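Local coordinates for phytoene synthase (PDB 5IYS), which probably joins two farnesyl diphosphate molecules head to head into a C30 carotenoid precursor, as dehydrosqualene synthases of the squalene/phytoene synthase family do, at residues E129-C132 with Y133-G137; R114-A117 with D118-Q121; V270-Y273 with R274-L278. All blocks are in the same frame, centred on the assembly; numbering follows the deposited sequence.

Contact 1 (E129-C132 with Y133-G137); sequences EEYC and YYVAG
Residues 129-132 and 133-137 are successive turns of helix 125-143, and the i to i+4 bond from Val135 N to Tyr131 O (3.1 Å) is nearly collinear with the C=O. At the next carbonyl the ladder slips: Cys132 O takes its straight bond from Gly137 N at 2.9 Å (N-H...O 166°), five residues on, while Ala136 N makes a weak bond to the same oxygen. This wider pi-type turn spans 133-137. On the side-chain level, Val135 CG2 lies over one face of the Tyr131 ring, 4.2 Å from its centroid and displaced toward the rim, a CH-pi contact, and Val135 CG1 adds packing on Tyr131 CE1 at 3.8 Å. With CG anti to the backbone N, chi1 166° swings the Tyr131 ring forward to meet Val135, and its hydroxyl is probably hydrogen-bonded to Asp116. Glu130 and Tyr134 run alongside each other, the carboxylate plane turned 75° from the ring; one water bridges them, donating to Glu130 OE1 at 2.5 Å and lying 2.8 Å from Tyr134 OH. Tyr133 CD2 sits over the centre of the Tyr134 ring, and the Tyr133 hydroxyl bonds to Asp108. Val135 and Ala136 each touch a bound farnesyl thiodiphosphate, so this irregular helical turn forms part of the pocket wall in the all-helical terpenoid synthase fold.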
loop_
_atom_site.group_PDB
_atom_site.type_symbol
_atom_site.label_atom_id
_atom_site.label_comp_id
_atom_site.label_asym_id
_atom_site.label_seq_id
_atom_site.Cartn_x
_atom_site.Cartn_y
_atom_site.Cartn_z
ATOM N N GLU A 129 -10.120 10.331 -1.069
ATOM C CA GLU A 129 -10.334 9.052 -1.747
ATOM C C GLU A 129 -9.659 8.963 -3.130
ATOM O O GLU A 129 -9.115 7.924 -3.518
ATOM C CB GLU A 129 -11.838 8.766 -1.810
ATOM C CG GLU A 129 -12.227 7.799 -2.909
ATOM C CD GLU A 129 -13.734 7.689 -3.058
ATOM O OE1 GLU A 129 -14.426 8.727 -2.955
ATOM O OE2 GLU A 129 -14.223 6.556 -3.243
ATOM N N GLU A 130 -9.679 10.042 -3.904
ATOM C CA GLU A 130 -8.988 10.042 -5.204
ATOM C C GLU A 130 -7.491 9.873 -4.984
ATOM O O GLU A 130 -6.810 9.120 -5.688
ATOM C CB GLU A 130 -9.262 11.360 -5.952
ATOM C CG GLU A 130 -10.595 11.357 -6.682
ATOM C CD GLU A 130 -10.467 10.753 -8.068
ATOM O OE1 GLU A 130 -9.665 11.260 -8.886
ATOM O OE2 GLU A 130 -11.142 9.736 -8.330
ATOM N N TYR A 131 -6.974 10.564 -3.983
ATOM C CA TYR A 131 -5.537 10.500 -3.729
ATOM C C TYR A 131 -5.134 9.078 -3.314
ATOM O O TYR A 131 -4.115 8.553 -3.790
ATOM C CB TYR A 131 -5.152 11.510 -2.657
ATOM C CG TYR A 131 -3.770 11.284 -2.101
ATOM C CD1 TYR A 131 -2.651 11.687 -2.815
ATOM C CD2 TYR A 131 -3.591 10.672 -0.860
ATOM C CE1 TYR A 131 -1.367 11.434 -2.312
ATOM C CE2 TYR A 131 -2.323 10.400 -0.374
ATOM C CZ TYR A 131 -1.220 10.847 -1.069
ATOM O OH TYR A 131 0.047 10.597 -0.566
ATOM N N CYS A 132 -5.955 8.440 -2.476
ATOM C CA CYS A 132 -5.659 7.074 -2.017
ATOM C C CYS A 132 -5.658 6.134 -3.198
ATOM O O CYS A 132 -4.886 5.188 -3.187
ATOM C CB CYS A 132 -6.654 6.564 -0.986
ATOM S SG CYS A 132 -6.586 7.396 0.623
ATOM N N TYR A 133 -6.437 6.418 -4.245
ATOM C CA TYR A 133 -6.367 5.563 -5.443
ATOM C C TYR A 133 -4.969 5.702 -6.036
ATOM O O TYR A 133 -4.296 4.718 -6.373
ATOM C CB TYR A 133 -7.420 5.895 -6.520
ATOM C CG TYR A 133 -7.028 5.236 -7.826
ATOM C CD1 TYR A 133 -6.952 3.845 -7.900
ATOM C CD2 TYR A 133 -6.404 5.965 -8.836
ATOM C CE1 TYR A 133 -6.361 3.197 -9.001
ATOM C CE2 TYR A 133 -5.866 5.327 -9.967
ATOM C CZ TYR A 133 -5.833 3.940 -10.018
ATOM O OH TYR A 133 -5.229 3.254 -11.054
ATOM N N TYR A 134 -4.574 6.937 -6.306
ATOM C CA TYR A 134 -3.339 7.127 -7.063
ATOM C C TYR A 134 -2.132 6.495 -6.375
ATOM O O TYR A 134 -1.266 5.924 -7.049
ATOM C CB TYR A 134 -3.078 8.596 -7.368
ATOM C CG TYR A 134 -3.909 9.039 -8.556
ATOM C CD1 TYR A 134 -3.471 8.819 -9.861
ATOM C CD2 TYR A 134 -5.183 9.551 -8.372
ATOM C CE1 TYR A 134 -4.274 9.159 -10.964
ATOM C CE2 TYR A 134 -5.984 9.905 -9.463
ATOM C CZ TYR A 134 -5.513 9.727 -10.753
ATOM O OH TYR A 134 -6.312 10.078 -11.828
ATOM N N VAL A 135 -2.059 6.577 -5.052
ATOM C CA VAL A 135 -0.862 6.036 -4.402
ATOM C C VAL A 135 -1.048 4.661 -3.780
ATOM O O VAL A 135 -0.109 4.127 -3.196
ATOM C CB VAL A 135 -0.295 6.970 -3.327
ATOM C CG1 VAL A 135 0.078 8.324 -3.912
ATOM C CG2 VAL A 135 -1.269 7.081 -2.133
ATOM N N ALA A 136 -2.263 4.130 -3.749
ATOM C CA ALA A 136 -2.439 2.890 -3.012
ATOM C C ALA A 136 -3.373 1.937 -3.722
ATOM O O ALA A 136 -3.047 0.765 -3.929
ATOM C CB ALA A 136 -2.866 3.169 -1.545
ATOM N N GLY A 137 -4.518 2.450 -4.169
ATOM C CA GLY A 137 -5.408 1.633 -5.003
ATOM C C GLY A 137 -4.737 1.201 -6.302
ATOM O O GLY A 137 -4.932 0.068 -6.775
HETATM O O HOH W 1 -8.969 10.412 -11.187
#

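Contact 2 (R114-A117 with D118-Q121); sequences RKDA and DFKQ. With SO4 (sulfate ion), chain B.
Asp116 turns its CG beside the backbone N (chi1 -85°) and Phe119 swings its ring the other way, beside its own carbonyl carbon (chi1 -172°), which lays the two side chains next to each other, pointing the same way. Asp116 OD1 then meets the ring at its edge, in plane, 3.6 Å from Phe119 CD1, with carboxylate and ring planes only moderately tilted. OD2 has Tyr131 as its probable partner, and Tyr184 packs edge-to-face on Phe119. Here helix 104-116 runs out into the loop leading to helix 125-143, and its end sits beside the magnesium site of Asp56 and Asp60, which belong to an apparent DDxxD motif. Asp118 N bonds to Lys115 O at 3.2 Å, and the chain then turns extended through Phe119 and Lys120. The Lys115 side chain, bent at two torsions, reaches forward along this exit and crosses Lys120 at about a right angle, its NZ 3.9 Å from Lys120 CG. Two waters fasten it there. One accepts from Lys115 NZ and Lys120 N while donating to Lys115 O at 2.8 Å; the second accepts from Lys115 NZ and donates to Asp118 O at 2.7 Å. On the outer surface the extended Arg114 grips a sulfate, probably from the crystallisation liquor: NE to sulfate O4 at 2.8 Å, and NH2 to sulfate O3 at 3.1 Å, the latter nearly straight (171°).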
loop_
_atom_site.group_PDB
_atom_site.type_symbol
_atom_site.label_atom_id
_atom_site.label_comp_id
_atom_site.label_asym_id
_atom_site.label_seq_id
_atom_site.Cartn_x
_atom_site.Cartn_y
_atom_site.Cartn_z
ATOM N N ARG A 114 3.989 12.477 -7.518
ATOM C CA ARG A 114 4.332 13.828 -7.975
ATOM C C ARG A 114 3.451 14.871 -7.264
ATOM O O ARG A 114 3.921 15.925 -6.826
ATOM C CB ARG A 114 4.161 13.902 -9.503
ATOM C CG ARG A 114 4.642 15.198 -10.179
ATOM C CD ARG A 114 4.627 15.063 -11.709
ATOM N NE ARG A 114 4.651 16.353 -12.400
ATOM C CZ ARG A 114 4.720 16.493 -13.722
ATOM N NH1 ARG A 114 4.804 15.419 -14.498
ATOM N NH2 ARG A 114 4.661 17.701 -14.273
ATOM N N LYS A 115 2.197 14.516 -7.029
ATOM C CA LYS A 115 1.314 15.370 -6.242
ATOM C C LYS A 115 1.736 15.553 -4.783
ATOM O O LYS A 115 1.609 16.646 -4.215
ATOM C CB LYS A 115 -0.125 14.869 -6.297
ATOM C CG LYS A 115 -1.122 15.992 -6.081
ATOM C CD LYS A 115 -2.158 15.650 -5.045
ATOM C CE LYS A 115 -3.216 16.752 -5.003
ATOM N NZ LYS A 115 -2.667 18.058 -4.544
ATOM N N ASP A 116 2.221 14.483 -4.163
ATOM C CA ASP A 116 2.808 14.602 -2.833
ATOM C C ASP A 116 4.012 15.520 -2.782
ATOM O O ASP A 116 4.289 16.100 -1.739
ATOM C CB ASP A 116 3.219 13.242 -2.294
ATOM C CG ASP A 116 2.082 12.529 -1.641
ATOM O OD1 ASP A 116 1.219 13.210 -1.040
ATOM O OD2 ASP A 116 2.095 11.283 -1.674
ATOM N N ALA A 117 4.725 15.638 -3.896
ATOM C CA ALA A 117 5.889 16.507 -3.958
ATOM C C ALA A 117 5.537 17.981 -3.747
ATOM O O ALA A 117 6.415 18.789 -3.457
ATOM C CB ALA A 117 6.604 16.317 -5.271
ATOM N N ASP A 118 4.276 18.341 -3.974
ATOM C CA ASP A 118 3.778 19.687 -3.699
ATOM C C ASP A 118 2.523 19.546 -2.836
ATOM O O ASP A 118 1.389 19.616 -3.324
ATOM C CB ASP A 118 3.486 20.417 -5.019
ATOM C CG ASP A 118 2.644 21.689 -4.846
ATOM O OD1 ASP A 118 2.550 22.265 -3.732
ATOM O OD2 ASP A 118 2.100 22.152 -5.870
ATOM N N PHE A 119 2.737 19.245 -1.559
ATOM C CA PHE A 119 1.661 18.706 -0.735
ATOM C C PHE A 119 0.535 19.706 -0.466
ATOM O O PHE A 119 0.814 20.831 -0.069
ATOM C CB PHE A 119 2.188 18.155 0.593
ATOM C CG PHE A 119 1.136 17.422 1.369
ATOM C CD1 PHE A 119 0.703 16.178 0.942
ATOM C CD2 PHE A 119 0.426 18.065 2.368
ATOM C CE1 PHE A 119 -0.333 15.535 1.584
ATOM C CE2 PHE A 119 -0.626 17.442 2.981
ATOM C CZ PHE A 119 -1.031 16.190 2.557
ATOM N N LYS A 120 -0.716 19.300 -0.688
ATOM C CA LYS A 120 -1.884 20.049 -0.218
ATOM C C LYS A 120 -2.781 19.124 0.591
ATOM O O LYS A 120 -3.041 17.998 0.176
ATOM C CB LYS A 120 -2.710 20.585 -1.388
ATOM C CG LYS A 120 -1.920 21.301 -2.472
ATOM C CD LYS A 120 -1.567 22.705 -2.052
ATOM C CE LYS A 120 -0.754 23.396 -3.134
ATOM N NZ LYS A 120 -0.300 24.730 -2.654
ATOM N N GLN A 121 -3.244 19.594 1.745
ATOM C CA GLN A 121 -4.266 18.898 2.518
ATOM C C GLN A 121 -5.549 18.706 1.719
ATOM O O GLN A 121 -6.094 19.674 1.189
ATOM C CB GLN A 121 -4.606 19.703 3.780
ATOM C CG GLN A 121 -5.585 18.986 4.699
ATOM C CD GLN A 121 -5.999 19.816 5.887
ATOM O OE1 GLN A 121 -5.574 20.966 6.031
ATOM N NE2 GLN A 121 -6.878 19.261 6.718
HETATM S S SO4 B . 3.286 19.653 -11.225
HETATM O O1 SO4 B . 1.941 19.885 -11.733
HETATM O O2 SO4 B . 3.522 20.499 -10.059
HETATM O O3 SO4 B . 4.276 19.968 -12.260
HETATM O O4 SO4 B . 3.401 18.242 -10.840
HETATM O O HOH W 2 -0.619 17.163 -2.671
HETATM O O HOH W 3 -0.523 19.569 -5.280
#

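Contact 3 (V270-Y273 with R274-L278); sequences VSHY and RKVQL. With SO4 (sulfate ion), chain C.
Tyr273, Arg274 and Val270 carry most of this first turn of helix 272-287. Tyr273 holds CG anti to the backbone N (chi1 178°), and its ring runs obliquely across the Gln277 side chain one turn ahead, the ring and amide planes 42° apart. The amide meets the outer part of the ring: Gln277 CD lies 3.6 Å from Tyr273 CE2, and the NE2 end passes near the hydroxyl. The oxygen of the same amide accepts from Arg274 NH1 at 3.3 Å; OE1 lies near the guanidinium plane, but NH1 stands well above the plane of the glutamine carbonyl. Arg274 bends at chi2, its guanidinium covered on one face by Leu278 CG, and its charge is shared out by salt bridges to Glu251 and Glu281. Its backbone N is held by Ser271 OG at 3.0 Å (N-H...O 164°). That same hydroxyl donates to sulfate O4 at 2.8 Å, so it serves as acceptor and donor at once; the sulfate, probably from the crystallisation liquor, sits beside the helix start, where the positive end of the helix dipole would probably be felt. Val270, just ahead of the cap, lays CG1 across the aliphatic chain of Lys275, 3.8 Å from its CG, and more loosely against Arg274 CG at 4.1 Å. On another flank Val276 CG2 lies over one face of the His272 ring, 4.0 Å from its centroid, as a CH-pi contact. Lys275 N closes the first full turn with a bond to Ser271 O. Val270 and Leu278 pack on helix 236-258 and Lys275 on helix 28-34; the arrangement is a serine N-cap opening the last helix of the all-helical fold.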
loop_
_atom_site.group_PDB
_atom_site.type_symbol
_atom_site.label_atom_id
_atom_site.label_comp_id
_atom_site.label_asym_id
_atom_site.label_seq_id
_atom_site.Cartn_x
_atom_site.Cartn_y
_atom_site.Cartn_z
ATOM N N VAL A 270 3.216 -4.057 15.559
ATOM C CA VAL A 270 2.667 -5.405 15.440
ATOM C C VAL A 270 3.758 -6.472 15.578
ATOM O O VAL A 270 4.632 -6.614 14.722
ATOM C CB VAL A 270 1.894 -5.576 14.121
ATOM C CG1 VAL A 270 1.257 -6.969 14.034
ATOM C CG2 VAL A 270 0.824 -4.479 14.022
ATOM N N SER A 271 3.702 -7.236 16.656
ATOM C CA SER A 271 4.792 -8.166 16.931
ATOM C C SER A 271 4.778 -9.323 15.930
ATOM O O SER A 271 3.757 -9.639 15.278
ATOM C CB SER A 271 4.755 -8.655 18.382
ATOM O OG SER A 271 3.622 -9.486 18.560
ATOM N N HIS A 272 5.941 -9.948 15.803
ATOM C CA HIS A 272 6.035 -11.201 15.064
ATOM C C HIS A 272 5.022 -12.194 15.630
ATOM O O HIS A 272 4.373 -12.929 14.879
ATOM C CB HIS A 272 7.438 -11.781 15.184
ATOM C CG HIS A 272 7.568 -13.142 14.578
ATOM N ND1 HIS A 272 7.477 -14.300 15.324
ATOM C CD2 HIS A 272 7.685 -13.528 13.284
ATOM C CE1 HIS A 272 7.613 -15.342 14.522
ATOM N NE2 HIS A 272 7.767 -14.902 13.285
ATOM N N TYR A 273 4.936 -12.266 16.957
ATOM C CA TYR A 273 3.969 -13.160 17.584
ATOM C C TYR A 273 2.548 -12.874 17.062
ATOM O O TYR A 273 1.792 -13.781 16.753
ATOM C CB TYR A 273 4.028 -12.979 19.110
ATOM C CG TYR A 273 3.040 -13.808 19.892
ATOM C CD1 TYR A 273 3.351 -15.123 20.254
ATOM C CD2 TYR A 273 1.859 -13.258 20.364
ATOM C CE1 TYR A 273 2.503 -15.863 21.075
ATOM C CE2 TYR A 273 0.973 -14.014 21.146
ATOM C CZ TYR A 273 1.316 -15.307 21.516
ATOM O OH TYR A 273 0.476 -16.030 22.342
ATOM N N ARG A 274 2.128 -11.616 17.089
ATOM C CA ARG A 274 0.803 -11.229 16.627
ATOM C C ARG A 274 0.563 -11.465 15.119
ATOM O O ARG A 274 -0.491 -11.957 14.701
ATOM C CB ARG A 274 0.592 -9.750 16.981
ATOM C CG ARG A 274 -0.791 -9.231 16.721
ATOM C CD ARG A 274 -1.854 -10.027 17.467
ATOM N NE ARG A 274 -3.160 -9.518 17.060
ATOM C CZ ARG A 274 -4.223 -10.268 16.837
ATOM N NH1 ARG A 274 -4.168 -11.558 17.110
ATOM N NH2 ARG A 274 -5.340 -9.712 16.391
ATOM N N LYS A 275 1.612 -11.293 14.337
ATOM C CA LYS A 275 1.567 -11.647 12.908
ATOM C C LYS A 275 1.318 -13.125 12.682
ATOM O O LYS A 275 0.513 -13.510 11.830
ATOM C CB LYS A 275 2.836 -11.228 12.186
ATOM C CG LYS A 275 2.945 -9.704 12.069
ATOM C CD LYS A 275 4.232 -9.289 11.357
ATOM C CE LYS A 275 4.409 -7.765 11.414
ATOM N NZ LYS A 275 5.824 -7.340 11.228
ATOM N N VAL A 276 1.942 -13.950 13.513
ATOM C CA VAL A 276 1.745 -15.401 13.377
ATOM C C VAL A 276 0.325 -15.762 13.765
ATOM O O VAL A 276 -0.335 -16.556 13.092
ATOM C CB VAL A 276 2.758 -16.207 14.252
ATOM C CG1 VAL A 276 2.327 -17.709 14.331
ATOM C CG2 VAL A 276 4.148 -16.104 13.620
ATOM N N GLN A 277 -0.173 -15.133 14.819
ATOM C CA GLN A 277 -1.555 -15.344 15.215
ATOM C C GLN A 277 -2.498 -14.987 14.078
ATOM O O GLN A 277 -3.486 -15.682 13.818
ATOM C CB GLN A 277 -1.910 -14.471 16.422
ATOM C CG GLN A 277 -1.367 -15.008 17.715
ATOM C CD GLN A 277 -1.857 -14.198 18.893
ATOM O OE1 GLN A 277 -1.786 -12.967 18.875
ATOM N NE2 GLN A 277 -2.334 -14.884 19.933
ATOM N N LEU A 278 -2.211 -13.869 13.428
ATOM C CA LEU A 278 -3.043 -13.414 12.321
ATOM C C LEU A 278 -3.023 -14.347 11.101
ATOM O O LEU A 278 -4.067 -14.603 10.474
ATOM C CB LEU A 278 -2.670 -11.964 11.934
ATOM C CG LEU A 278 -3.214 -10.907 12.914
ATOM C CD1 LEU A 278 -2.507 -9.542 12.871
ATOM C CD2 LEU A 278 -4.695 -10.700 12.763
HETATM S S SO4 C . 1.846 -8.931 21.375
HETATM O O1 SO4 C . 1.662 -8.660 22.802
HETATM O O2 SO4 C . 2.357 -7.734 20.714
HETATM O O3 SO4 C . 0.581 -9.351 20.771
HETATM O O4 SO4 C . 2.847 -9.980 21.212
#

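In the fold
Contacts 1 and 2 adjoin, their centres 13 Å apart, contact 2 at the end of helix 104-116 and in the loop after it, contact 1 on helix 125-143. Their bridge is a probable hydrogen bond of 2.4 Å between Tyr131 OH and Asp116 OD2. This junction stands beside the magnesium-binding aspartates Asp56 and Asp60: the side chain of Asp116 is about 4 Å from a magnesium ion and that of Tyr131 about 5 Å. Contact 1 also reaches both farnesyl thiodiphosphates. Contact 3 lies on the opposite side of the chain's centre, 28 Å from contact 1 and 34 Å from contact 2 between centres, the side chain of Val270 about 9 Å from a bound farnesyl thiodiphosphate.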